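PDB 4AY7: Methylcobalamin\: coenzyme M methyltransferase from Methanosarcina mazei, which probably catalyses zinc-dependent transfer of a methyl group from a methylated corrinoid to coenzyme M, a step of methanogenesis. Local coordinates for residues A[287-292]-A[318-323]; A[16-21]-A[30-35]. One frame throughout, in Å; residues are numbered along the deposited sequence.

Contact 1 of 2, residues A[287-292]-A[318-323]. With MG (magnesium ion), chain D.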
ATOM      1  N   ARG A 287     -14.159   3.417   3.899  1.00 17.60           N
ATOM      2  CA  ARG A 287     -13.713   3.173   5.254  1.00 18.00           C
ATOM      3  C   ARG A 287     -12.322   3.686   5.453  1.00 17.52           C
ATOM      4  O   ARG A 287     -11.589   3.954   4.481  1.00 17.67           O
ATOM      5  CB  ARG A 287     -13.781   1.694   5.561  1.00 18.14           C
ATOM      6  CG  ARG A 287     -15.066   1.204   6.183  1.00 18.62           C
ATOM      7  CD  ARG A 287     -16.285   1.526   5.319  1.00 19.45           C
ATOM      8  NE  ARG A 287     -16.216   0.969   3.987  1.00 19.27           N
ATOM      9  CZ  ARG A 287     -16.865   1.416   2.918  1.00 20.88           C
ATOM     10  NH1 ARG A 287     -17.759   2.387   2.986  1.00 22.63           N
ATOM     11  NH2 ARG A 287     -16.698   0.842   1.732  1.00 20.63           N
ATOM     12  N   LEU A 288     -11.910   3.836   6.705  1.00 17.56           N
ATOM     13  CA  LEU A 288     -10.619   4.462   7.036  1.00 17.56           C
ATOM     14  C   LEU A 288      -9.659   3.482   7.720  1.00 17.53           C
ATOM     15  O   LEU A 288     -10.025   2.739   8.645  1.00 17.44           O
ATOM     16  CB  LEU A 288     -10.802   5.728   7.859  1.00 17.88           C
ATOM     17  CG  LEU A 288      -9.645   6.718   7.948  1.00 18.22           C
ATOM     18  CD1 LEU A 288      -9.296   7.305   6.590  1.00 18.96           C
ATOM     19  CD2 LEU A 288      -9.906   7.825   8.997  1.00 19.19           C
ATOM     20  N   VAL A 289      -8.454   3.402   7.174  1.00 17.84           N
ATOM     21  CA  VAL A 289      -7.436   2.483   7.628  1.00 17.57           C
ATOM     22  C   VAL A 289      -6.280   3.337   8.137  1.00 18.31           C
ATOM     23  O   VAL A 289      -5.843   4.262   7.483  1.00 17.99           O
ATOM     24  CB  VAL A 289      -6.928   1.585   6.509  1.00 17.65           C
ATOM     25  CG1 VAL A 289      -5.831   0.660   7.051  1.00 18.17           C
ATOM     26  CG2 VAL A 289      -8.104   0.820   5.807  1.00 16.98           C
ATOM     27  N   GLY A 290      -5.781   3.000   9.313  1.00 18.68           N
ATOM     28  CA  GLY A 290      -4.665   3.776   9.899  1.00 18.50           C
ATOM     29  C   GLY A 290      -4.753   3.834  11.400  1.00 18.66           C
ATOM     30  O   GLY A 290      -5.341   2.948  11.974  1.00 18.41           O
ATOM     31  N   ASN A 291      -4.190   4.856  12.058  1.00 19.35           N
ATOM     32  CA  ASN A 291      -3.412   5.955  11.458  1.00 20.35           C
ATOM     33  C   ASN A 291      -2.143   6.268  12.270  1.00 21.26           C
ATOM     34  O   ASN A 291      -1.750   7.455  12.419  1.00 22.39           O
ATOM     35  CB  ASN A 291      -4.271   7.207  11.398  1.00 21.38           C
ATOM     36  CG  ASN A 291      -4.754   7.632  12.763  1.00 23.11           C
ATOM     37  OD1 ASN A 291      -4.519   6.927  13.743  1.00 23.44           O
ATOM     38  ND2 ASN A 291      -5.444   8.753  12.833  1.00 22.74           N
ATOM     39  N   VAL A 292      -1.538   5.238  12.856  1.00 20.36           N
ATOM     40  CA  VAL A 292      -0.571   5.487  13.880  1.00 20.63           C
ATOM     41  C   VAL A 292       0.743   5.874  13.166  1.00 20.64           C
ATOM     42  O   VAL A 292       1.192   5.185  12.219  1.00 21.50           O
ATOM     43  CB  VAL A 292      -0.424   4.290  14.896  1.00 20.54           C
ATOM     44  CG1 VAL A 292       0.642   4.656  15.968  1.00 21.66           C
ATOM     45  CG2 VAL A 292      -1.782   3.949  15.568  1.00 20.92           C
ATOM     46  N   ILE A 318     -11.790   4.435  13.547  1.00 18.56           N
ATOM     47  CA  ILE A 318     -11.012   3.766  12.524  1.00 18.10           C
ATOM     48  C   ILE A 318     -11.591   2.401  12.225  1.00 18.02           C
ATOM     49  O   ILE A 318     -12.105   1.730  13.120  1.00 18.43           O
ATOM     50  CB  ILE A 318      -9.532   3.660  12.974  1.00 18.27           C
ATOM     51  CG1 ILE A 318      -8.642   3.683  11.760  1.00 18.81           C
ATOM     52  CG2 ILE A 318      -9.253   2.408  13.859  1.00 18.42           C
ATOM     53  CD1 ILE A 318      -8.462   5.084  11.143  1.00 18.76           C
ATOM     54  N   ASP A 319     -11.597   2.020  10.953  1.00 17.67           N
ATOM     55  CA  ASP A 319     -12.174   0.784  10.533  1.00 18.23           C
ATOM     56  C   ASP A 319     -11.245  -0.393  10.590  1.00 17.68           C
ATOM     57  O   ASP A 319     -11.670  -1.539  10.796  1.00 17.72           O
ATOM     58  CB  ASP A 319     -12.795   0.974   9.169  1.00 19.21           C
ATOM     59  CG  ASP A 319     -13.839   2.066   9.176  1.00 20.12           C
ATOM     60  OD1 ASP A 319     -14.861   1.831   9.836  1.00 21.04           O
ATOM     61  OD2 ASP A 319     -13.643   3.181   8.653  1.00 19.74           O
ATOM     62  N   VAL A 320      -9.993  -0.132  10.298  1.00 17.82           N
ATOM     63  CA  VAL A 320      -8.894  -1.088  10.349  1.00 17.44           C
ATOM     64  C   VAL A 320      -7.705  -0.383  11.020  1.00 17.82           C
ATOM     65  O   VAL A 320      -7.240   0.670  10.525  1.00 17.90           O
ATOM     66  CB  VAL A 320      -8.440  -1.592   8.976  1.00 17.19           C
ATOM     67  CG1 VAL A 320      -7.131  -2.397   9.121  1.00 16.78           C
ATOM     68  CG2 VAL A 320      -9.562  -2.432   8.270  1.00 17.03           C
ATOM     69  N   LEU A 321      -7.305  -0.884  12.174  1.00 17.34           N
ATOM     70  CA  LEU A 321      -6.209  -0.225  12.934  1.00 17.32           C
ATOM     71  C   LEU A 321      -4.898  -0.629  12.280  1.00 17.44           C
ATOM     72  O   LEU A 321      -4.626  -1.842  12.065  1.00 17.69           O
ATOM     73  CB  LEU A 321      -6.205  -0.638  14.367  1.00 17.27           C
ATOM     74  CG  LEU A 321      -5.105  -0.136  15.307  1.00 17.29           C
ATOM     75  CD1 LEU A 321      -5.181   1.378  15.324  1.00 17.27           C
ATOM     76  CD2 LEU A 321      -5.087  -0.740  16.717  1.00 17.55           C
ATOM     77  N   ALA A 322      -4.088   0.374  11.958  1.00 17.49           N
ATOM     78  CA  ALA A 322      -2.849   0.115  11.174  1.00 17.60           C
ATOM     79  C   ALA A 322      -1.872   1.272  11.285  1.00 18.09           C
ATOM     80  O   ALA A 322      -2.268   2.362  11.641  1.00 17.46           O
ATOM     81  CB  ALA A 322      -3.204  -0.143   9.689  1.00 17.50           C
ATOM     82  N   PRO A 323      -0.573   1.049  10.872  1.00 19.06           N
ATOM     83  CA  PRO A 323       0.372   2.143  10.742  1.00 18.93           C
ATOM     84  C   PRO A 323      -0.160   3.167   9.714  1.00 19.14           C
ATOM     85  O   PRO A 323      -0.794   2.794   8.726  1.00 18.78           O
ATOM     86  CB  PRO A 323       1.639   1.448  10.241  1.00 19.82           C
ATOM     87  CG  PRO A 323       1.488   0.027  10.728  1.00 20.34           C
ATOM     88  CD  PRO A 323       0.042  -0.258  10.583  1.00 19.75           C
TER
HETATM   89 MG    MG D 600     -16.724   1.759  10.985  1.00 44.28          MG
HETATM   90  O   HOH W   1      -2.734   3.484   6.962  1.00 29.04           O
HETATM   91  O   HOH W   2     -16.473  -0.121  11.704  1.00 44.84           O
HETATM   92  O   HOH W   3     -16.348   2.957  12.649  1.00 26.72           O
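The D319 carboxylate has R287 CG over one face, 3.3 Å above D319 CG, while R287 NE leads away to a hydrogen bond with L23 O. D319 CG stands anti to its carbonyl carbon (chi1 -58°), beside the backbone N, which sets it against R287 CG. At the carboxylate edges, D319 OD2 takes the L288 N-H on its anti lone pair (2.7 Å, 171°), and D319 OD1 coordinates the magnesium ion at 2.2 Å, alongside two waters. D319 OD2 also forms a salt bridge with K279. G290 N meets V320 O almost head-on at 3.0 Å, and A322 N reaches G290 O from above the carbonyl plane. On one face of the sheet V289 CG1 packs against V320 CG1 and lies 3.8 Å from A322 CB. On the other, I318 crosses L288 at about a right angle, its CD1 3.8 Å from L288 CD2 and its CG1 3.4 Å from G290 O. An alanine in place of I318 would probably open a gap beside L288 CD2 and the carbonyls of L288 and G290. A cis peptide joins G290 to N291. These are neighbouring parallel strands of a TIM barrel, joined by a helical beta-alpha-beta crossover, ending near zinc ligand C325.

Contact 2 of 2, residues A[16-21]-A[30-35]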
ATOM      1  N   LYS A  16      -9.495 -13.350   7.859  1.00 22.83           N
ATOM      2  CA  LYS A  16      -9.770 -12.962   6.502  1.00 23.51           C
ATOM      3  C   LYS A  16     -11.158 -12.333   6.370  1.00 22.99           C
ATOM      4  O   LYS A  16     -11.289 -11.243   5.815  1.00 21.73           O
ATOM      5  CB  LYS A  16      -9.597 -14.131   5.475  1.00 25.95           C
ATOM      6  CG  LYS A  16     -10.133 -13.827   4.059  1.00 27.50           C
ATOM      7  CD  LYS A  16      -9.718 -14.811   2.992  1.00 29.90           C
ATOM      8  CE  LYS A  16     -10.496 -16.107   2.862  1.00 32.89           C
ATOM      9  NZ  LYS A  16      -9.717 -17.052   1.900  1.00 39.09           N
ATOM     10  N   THR A  17     -12.173 -13.022   6.885  1.00 23.39           N
ATOM     11  CA  THR A  17     -13.585 -12.547   6.766  1.00 23.60           C
ATOM     12  C   THR A  17     -13.790 -11.234   7.512  1.00 22.20           C
ATOM     13  O   THR A  17     -14.530 -10.365   7.034  1.00 21.86           O
ATOM     14  CB  THR A  17     -14.672 -13.549   7.141  1.00 24.09           C
ATOM     15  OG1 THR A  17     -14.518 -13.917   8.480  1.00 26.87           O
ATOM     16  CG2 THR A  17     -14.776 -14.805   6.247  1.00 25.73           C
ATOM     17  N   ARG A  18     -13.115 -11.070   8.642  1.00 21.79           N
ATOM     18  CA  ARG A  18     -13.218  -9.824   9.418  1.00 21.47           C
ATOM     19  C   ARG A  18     -12.606  -8.688   8.629  1.00 20.01           C
ATOM     20  O   ARG A  18     -13.147  -7.568   8.631  1.00 18.48           O
ATOM     21  CB  ARG A  18     -12.529  -9.940  10.760  1.00 22.51           C
ATOM     22  CG  ARG A  18     -12.634  -8.717  11.637  1.00 23.39           C
ATOM     23  CD  ARG A  18     -11.921  -8.873  12.952  1.00 23.90           C
ATOM     24  NE  ARG A  18     -12.521  -9.930  13.792  1.00 24.50           N
ATOM     25  CZ  ARG A  18     -11.937 -11.079  14.140  1.00 24.71           C
ATOM     26  NH1 ARG A  18     -10.738 -11.391  13.733  1.00 25.83           N
ATOM     27  NH2 ARG A  18     -12.577 -11.936  14.917  1.00 26.50           N
ATOM     28  N   LEU A  19     -11.407  -8.921   8.045  1.00 19.71           N
ATOM     29  CA  LEU A  19     -10.750  -7.820   7.312  1.00 19.23           C
ATOM     30  C   LEU A  19     -11.619  -7.320   6.175  1.00 19.22           C
ATOM     31  O   LEU A  19     -11.774  -6.121   5.965  1.00 19.01           O
ATOM     32  CB  LEU A  19      -9.308  -8.149   6.824  1.00 18.70           C
ATOM     33  CG  LEU A  19      -8.550  -7.015   6.103  1.00 18.07           C
ATOM     34  CD1 LEU A  19      -8.487  -5.751   6.975  1.00 17.91           C
ATOM     35  CD2 LEU A  19      -7.157  -7.488   5.607  1.00 17.89           C
ATOM     36  N   LEU A  20     -12.122  -8.244   5.389  1.00 20.25           N
ATOM     37  CA  LEU A  20     -12.929  -7.923   4.234  1.00 21.11           C
ATOM     38  C   LEU A  20     -14.256  -7.228   4.666  1.00 20.87           C
ATOM     39  O   LEU A  20     -14.686  -6.211   4.110  1.00 20.64           O
ATOM     40  CB  LEU A  20     -13.186  -9.240   3.441  1.00 22.73           C
ATOM     41  CG  LEU A  20     -11.975  -9.804   2.707  1.00 22.83           C
ATOM     42  CD1 LEU A  20     -12.393 -11.125   2.096  1.00 23.72           C
ATOM     43  CD2 LEU A  20     -11.420  -8.886   1.639  1.00 23.05           C
ATOM     44  N   ALA A  21     -14.879  -7.764   5.686  1.00 21.43           N
ATOM     45  CA  ALA A  21     -16.107  -7.124   6.270  1.00 20.97           C
ATOM     46  C   ALA A  21     -15.811  -5.698   6.730  1.00 20.35           C
ATOM     47  O   ALA A  21     -16.528  -4.705   6.356  1.00 20.64           O
ATOM     48  CB  ALA A  21     -16.679  -7.978   7.399  1.00 21.57           C
ATOM     49  N   LYS A  30     -15.068  -6.833  16.010  1.00 23.41           N
ATOM     50  CA  LYS A  30     -14.014  -5.955  16.513  1.00 23.50           C
ATOM     51  C   LYS A  30     -13.159  -5.428  15.366  1.00 21.69           C
ATOM     52  O   LYS A  30     -13.210  -5.993  14.303  1.00 21.23           O
ATOM     53  CB  LYS A  30     -13.127  -6.709  17.539  1.00 24.92           C
ATOM     54  CG  LYS A  30     -12.224  -7.773  16.955  1.00 25.75           C
ATOM     55  CD  LYS A  30     -11.570  -8.682  17.998  1.00 28.21           C
ATOM     56  CE  LYS A  30     -10.638  -9.662  17.350  1.00 29.28           C
ATOM     57  NZ  LYS A  30     -10.148 -10.764  18.222  1.00 33.14           N
ATOM     58  N   VAL A  31     -12.476  -4.297  15.539  1.00 20.78           N
ATOM     59  CA  VAL A  31     -11.638  -3.713  14.481  1.00 20.30           C
ATOM     60  C   VAL A  31     -10.398  -4.629  14.260  1.00 20.22           C
ATOM     61  O   VAL A  31      -9.717  -4.981  15.240  1.00 20.55           O
ATOM     62  CB  VAL A  31     -11.201  -2.302  14.894  1.00 20.53           C
ATOM     63  CG1 VAL A  31     -10.148  -1.727  13.950  1.00 19.65           C
ATOM     64  CG2 VAL A  31     -12.447  -1.376  15.075  1.00 20.67           C
ATOM     65  N   PRO A  32     -10.160  -5.100  13.015  1.00 19.21           N
ATOM     66  CA  PRO A  32      -8.913  -5.865  12.726  1.00 19.88           C
ATOM     67  C   PRO A  32      -7.737  -4.966  12.855  1.00 19.63           C
ATOM     68  O   PRO A  32      -7.864  -3.735  12.643  1.00 19.40           O
ATOM     69  CB  PRO A  32      -9.050  -6.246  11.268  1.00 19.59           C
ATOM     70  CG  PRO A  32      -9.999  -5.300  10.727  1.00 19.70           C
ATOM     71  CD  PRO A  32     -10.895  -4.797  11.788  1.00 19.51           C
ATOM     72  N   VAL A  33      -6.596  -5.561  13.212  1.00 20.88           N
ATOM     73  CA  VAL A  33      -5.343  -4.819  13.334  1.00 20.70           C
ATOM     74  C   VAL A  33      -4.359  -5.442  12.398  1.00 21.95           C
ATOM     75  O   VAL A  33      -4.056  -6.626  12.506  1.00 22.51           O
ATOM     76  CB  VAL A  33      -4.812  -4.722  14.756  1.00 21.76           C
ATOM     77  CG1 VAL A  33      -4.696  -6.110  15.420  1.00 22.77           C
ATOM     78  CG2 VAL A  33      -3.537  -3.899  14.805  1.00 21.40           C
ATOM     79  N   CYS A  34      -3.921  -4.639  11.457  1.00 21.26           N
ATOM     80  CA  CYS A  34      -2.926  -5.137  10.474  1.00 22.87           C
ATOM     81  C   CYS A  34      -2.265  -3.994   9.776  1.00 23.20           C
ATOM     82  O   CYS A  34      -2.491  -2.847  10.155  1.00 24.79           O
ATOM     83  CB  CYS A  34      -3.576  -6.058   9.477  1.00 23.01           C
ATOM     84  SG  CYS A  34      -4.651  -5.219   8.368  1.00 25.37           S
ATOM     85  N   SER A  35      -1.389  -4.299   8.803  1.00 23.24           N
ATOM     86  CA  SER A  35      -0.792  -3.255   7.956  1.00 22.96           C
ATOM     87  C   SER A  35      -1.108  -3.504   6.520  1.00 22.39           C
ATOM     88  O   SER A  35      -1.035  -4.659   6.053  1.00 22.84           O
ATOM     89  CB  SER A  35       0.724  -3.215   8.196  1.00 23.37           C
ATOM     90  OG  SER A  35       1.246  -2.079   7.529  1.00 24.71           O
TER
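The helical turn bearing R18 and L19 faces an irregular chain at K30 to C34, the nearest CA atoms being those of L19 and P32, 6.0 Å apart. R18 carries most of the contact on the helix side. Its CG stands anti to the backbone N (chi1 -178°) and the aliphatic chain reaches across, bringing R18 CD to 3.4 Å from K30 O; the bend at chi3 (-64°) then turns NE off this line. K30 crosses it obliquely: its CG lies 3.8 Å from R18 NE, and the extended chain beyond carries K30 CE over the centre of one guanidinium face, 3.7 Å from R18 CZ. This is a methylene on a flat cation, and the like charges are left near each other, R18 NH2 and K30 NZ being 4.3 Å apart. The repulsion is probably eased by D29, which forms a salt bridge with R18 NE and probably also limits the rotation of the group. Nearer the helix, R18 CD lies beside P32 CB.

L19 supplies the apolar half. One branch does the touching: L19 CD1 sits 4.1 Å from P32 CG and equally far from C34 SG, while its side chain crosses that of the proline at about a right angle.

Helix 15-24 is thus packed on the chain that follows it, and L19, P32 and C34 all meet V320 of strand 320-323, the strand next to both segments. L19 also touches V206 of strand 206-210 and P149, whereas V33 points away from the helix and packs on helix 333-346.

Contact 2 comes first along the chain and contact 1 near its end, yet their centres are only 10 Å apart. They meet at strand 320-323: one edge pairs with strand 287-292, and on the other L321 N and O make probable hydrogen bonds to P32 O and C34 N, each 2.9 Å long. V320 packs on L19, P32 and C34, joining the two contacts through side chains as well. Since V33 bonds in turn to E76, just before strand 78-80, segment 30-35 probably bridges the two outermost strands of the parallel sheet. This is consistent with the N-terminal chain closing the barrel, with helix 15-24 packed beside the closure.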